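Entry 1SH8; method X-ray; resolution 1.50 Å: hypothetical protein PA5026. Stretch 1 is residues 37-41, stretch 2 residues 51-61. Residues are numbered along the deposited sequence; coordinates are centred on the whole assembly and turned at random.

Stretch 1 37-41: RLRMP
Stretch 2, residues 51-61: SMYAGALFTLA

Residues 37-40 form the end of a strand, and 54-61 begin a helix that packs on it. The strand and helix run nearly antiparallel, at 167°, and their axes approach to 8.8 Å. The register is set by Met40 and Leu60, whose CA atoms lie 6.3 Å apart. No hydrogen bond crosses the interface. Apolar packing holds it, burying 298 Å² summed over both sides.

The strand is extended, with phi/psi from -141/122 at Arg37 to -110/119 at Met40. Its side chains alternate. Leu38 and Met40 point toward the helix, while Arg39 points away and its NH1 is hydrogen-bonded elsewhere in the structure. Arg39 is extended through chi2, with chi1 and chi2 both t, then turns at chi3 p.

Met40 is the centre of the contact. Chi1 is t, but chi2 and chi3 are both p, so the chain folds rather than extends. Met40 CG lies 3.9 Å from Met52 SD and 4.4 Å from Ala56 CB. Met40 CE reaches Ala56 O at 3.5 Å and Thr59 CG2 at 4.0 Å. A long unbranched thioether suits this place because it can bend across several residues.

Leu60, with chi1 t and chi2 p, points toward the strand and contacts both inward residues. Leu60 CD1 is 3.9 Å from Leu38 CB, and Leu60 CD2 is 4.0 Å from Met40 CB. Leu38 is m, t. The small CB of Ala56 points toward the strand, where Met40 lies over it.

Met52 precedes the helix in extended conformation (-65/135), with chi1 and chi2 t and chi3 at 125°, between wells. Tyr53 is the N-cap; Tyr53 O accepts from Ala56 N at 2.9 Å. Thr59 takes chi1 m, and Thr59 OG1 donates to Gly55 O at 2.9 Å. This satisfies the buried hydroxyl and leaves CG2 for Met40.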

# COMPACT_ATOMS: atom_id res chain seq x y z
N ARG A 37 -13.16 13.24 0.02
CA ARG A 37 -13.00 12.81 -1.37
C ARG A 37 -11.59 13.21 -1.78
O ARG A 37 -11.23 14.38 -1.71
CB ARG A 37 -14.03 13.46 -2.31
CG ARG A 37 -13.89 12.96 -3.74
CD ARG A 37 -15.08 13.35 -4.61
NE ARG A 37 -15.11 14.77 -4.96
CZ ARG A 37 -15.99 15.65 -4.48
NH1 ARG A 37 -16.91 15.28 -3.60
NH2 ARG A 37 -15.96 16.90 -4.91
N LEU A 38 -10.80 12.22 -2.19
CA LEU A 38 -9.42 12.46 -2.59
C LEU A 38 -9.18 12.07 -4.04
O LEU A 38 -9.93 11.27 -4.61
CB LEU A 38 -8.47 11.64 -1.70
CG LEU A 38 -8.74 11.63 -0.19
CD1 LEU A 38 -7.75 10.67 0.48
CD2 LEU A 38 -8.60 13.03 0.40
N ARG A 39 -8.13 12.63 -4.63
CA ARG A 39 -7.77 12.35 -6.01
C ARG A 39 -6.27 12.10 -6.14
O ARG A 39 -5.46 12.85 -5.62
CB ARG A 39 -8.15 13.53 -6.91
CG ARG A 39 -7.84 13.31 -8.40
CD ARG A 39 -8.15 14.53 -9.26
NE ARG A 39 -7.20 15.62 -9.05
CZ ARG A 39 -7.48 16.76 -8.44
NH1 ARG A 39 -8.70 17.00 -7.96
NH2 ARG A 39 -6.53 17.68 -8.30
N MET A 40 -5.90 11.02 -6.83
CA MET A 40 -4.48 10.73 -7.04
C MET A 40 -4.22 10.98 -8.53
O MET A 40 -4.83 10.34 -9.39
CB MET A 40 -4.14 9.28 -6.69
CG MET A 40 -2.65 8.94 -6.84
SD MET A 40 -1.55 9.76 -5.63
CE MET A 40 -1.82 8.69 -4.22
N PRO A 41 -3.32 11.92 -8.85
CA PRO A 41 -3.04 12.19 -10.26
C PRO A 41 -2.36 11.01 -10.94
O PRO A 41 -1.55 10.30 -10.33
CB PRO A 41 -2.14 13.43 -10.20
CG PRO A 41 -1.42 13.27 -8.89
CD PRO A 41 -2.52 12.80 -7.96
N SER A 51 -0.22 2.11 -16.57
CA SER A 51 -1.33 2.40 -15.66
C SER A 51 -0.78 2.80 -14.29
O SER A 51 0.43 2.79 -14.07
CB SER A 51 -2.26 1.19 -15.52
OG SER A 51 -1.59 0.07 -14.99
N MET A 52 -1.67 3.17 -13.36
CA MET A 52 -1.22 3.61 -12.04
C MET A 52 -0.53 2.49 -11.27
O MET A 52 -1.01 1.36 -11.24
CB MET A 52 -2.40 4.15 -11.21
CG MET A 52 -1.99 4.80 -9.87
SD MET A 52 -3.30 5.78 -9.09
CE MET A 52 -3.43 5.16 -7.66
N TYR A 53 0.60 2.82 -10.66
CA TYR A 53 1.34 1.86 -9.87
C TYR A 53 0.50 1.42 -8.67
O TYR A 53 -0.18 2.25 -8.05
CB TYR A 53 2.67 2.47 -9.40
CG TYR A 53 3.42 1.58 -8.44
CD1 TYR A 53 3.73 0.26 -8.77
CD2 TYR A 53 3.76 2.02 -7.16
CE1 TYR A 53 4.34 -0.60 -7.87
CE2 TYR A 53 4.38 1.18 -6.24
CZ TYR A 53 4.66 -0.13 -6.60
OH TYR A 53 5.22 -0.99 -5.69
N ALA A 54 0.55 0.13 -8.34
CA ALA A 54 -0.21 -0.42 -7.22
C ALA A 54 -0.04 0.35 -5.91
O ALA A 54 -0.99 0.49 -5.15
CB ALA A 54 0.16 -1.88 -7.02
N GLY A 55 1.18 0.82 -5.65
CA GLY A 55 1.47 1.56 -4.43
C GLY A 55 0.72 2.88 -4.36
O GLY A 55 0.36 3.34 -3.27
N ALA A 56 0.50 3.50 -5.52
CA ALA A 56 -0.22 4.76 -5.58
C ALA A 56 -1.70 4.47 -5.31
O ALA A 56 -2.38 5.23 -4.60
CB ALA A 56 -0.05 5.41 -6.94
N LEU A 57 -2.21 3.37 -5.87
CA LEU A 57 -3.60 2.98 -5.65
C LEU A 57 -3.80 2.70 -4.16
O LEU A 57 -4.80 3.11 -3.57
CB LEU A 57 -3.94 1.74 -6.48
CG LEU A 57 -4.13 1.99 -7.98
CD1 LEU A 57 -4.14 0.68 -8.75
CD2 LEU A 57 -5.44 2.76 -8.20
N PHE A 58 -2.84 2.00 -3.55
CA PHE A 58 -2.95 1.69 -2.13
C PHE A 58 -3.00 2.97 -1.29
O PHE A 58 -3.82 3.09 -0.38
CB PHE A 58 -1.76 0.86 -1.65
CG PHE A 58 -1.80 0.54 -0.18
CD1 PHE A 58 -2.44 -0.61 0.28
CD2 PHE A 58 -1.24 1.41 0.75
CE1 PHE A 58 -2.51 -0.89 1.66
CE2 PHE A 58 -1.31 1.15 2.12
CZ PHE A 58 -1.95 0.00 2.57
N THR A 59 -2.11 3.91 -1.60
CA THR A 59 -2.06 5.15 -0.85
C THR A 59 -3.39 5.90 -0.95
O THR A 59 -3.90 6.41 0.05
CB THR A 59 -0.90 6.03 -1.35
OG1 THR A 59 0.34 5.34 -1.12
CG2 THR A 59 -0.85 7.35 -0.61
N LEU A 60 -3.96 5.95 -2.15
CA LEU A 60 -5.24 6.63 -2.34
C LEU A 60 -6.35 5.96 -1.54
O LEU A 60 -7.17 6.64 -0.92
CB LEU A 60 -5.62 6.63 -3.83
CG LEU A 60 -6.99 7.25 -4.13
CD1 LEU A 60 -6.99 8.72 -3.73
CD2 LEU A 60 -7.30 7.10 -5.61
N ALA A 61 -6.37 4.63 -1.56
CA ALA A 61 -7.39 3.86 -0.85
C ALA A 61 -7.23 3.87 0.67
O ALA A 61 -8.21 3.79 1.40
CB ALA A 61 -7.39 2.42 -1.35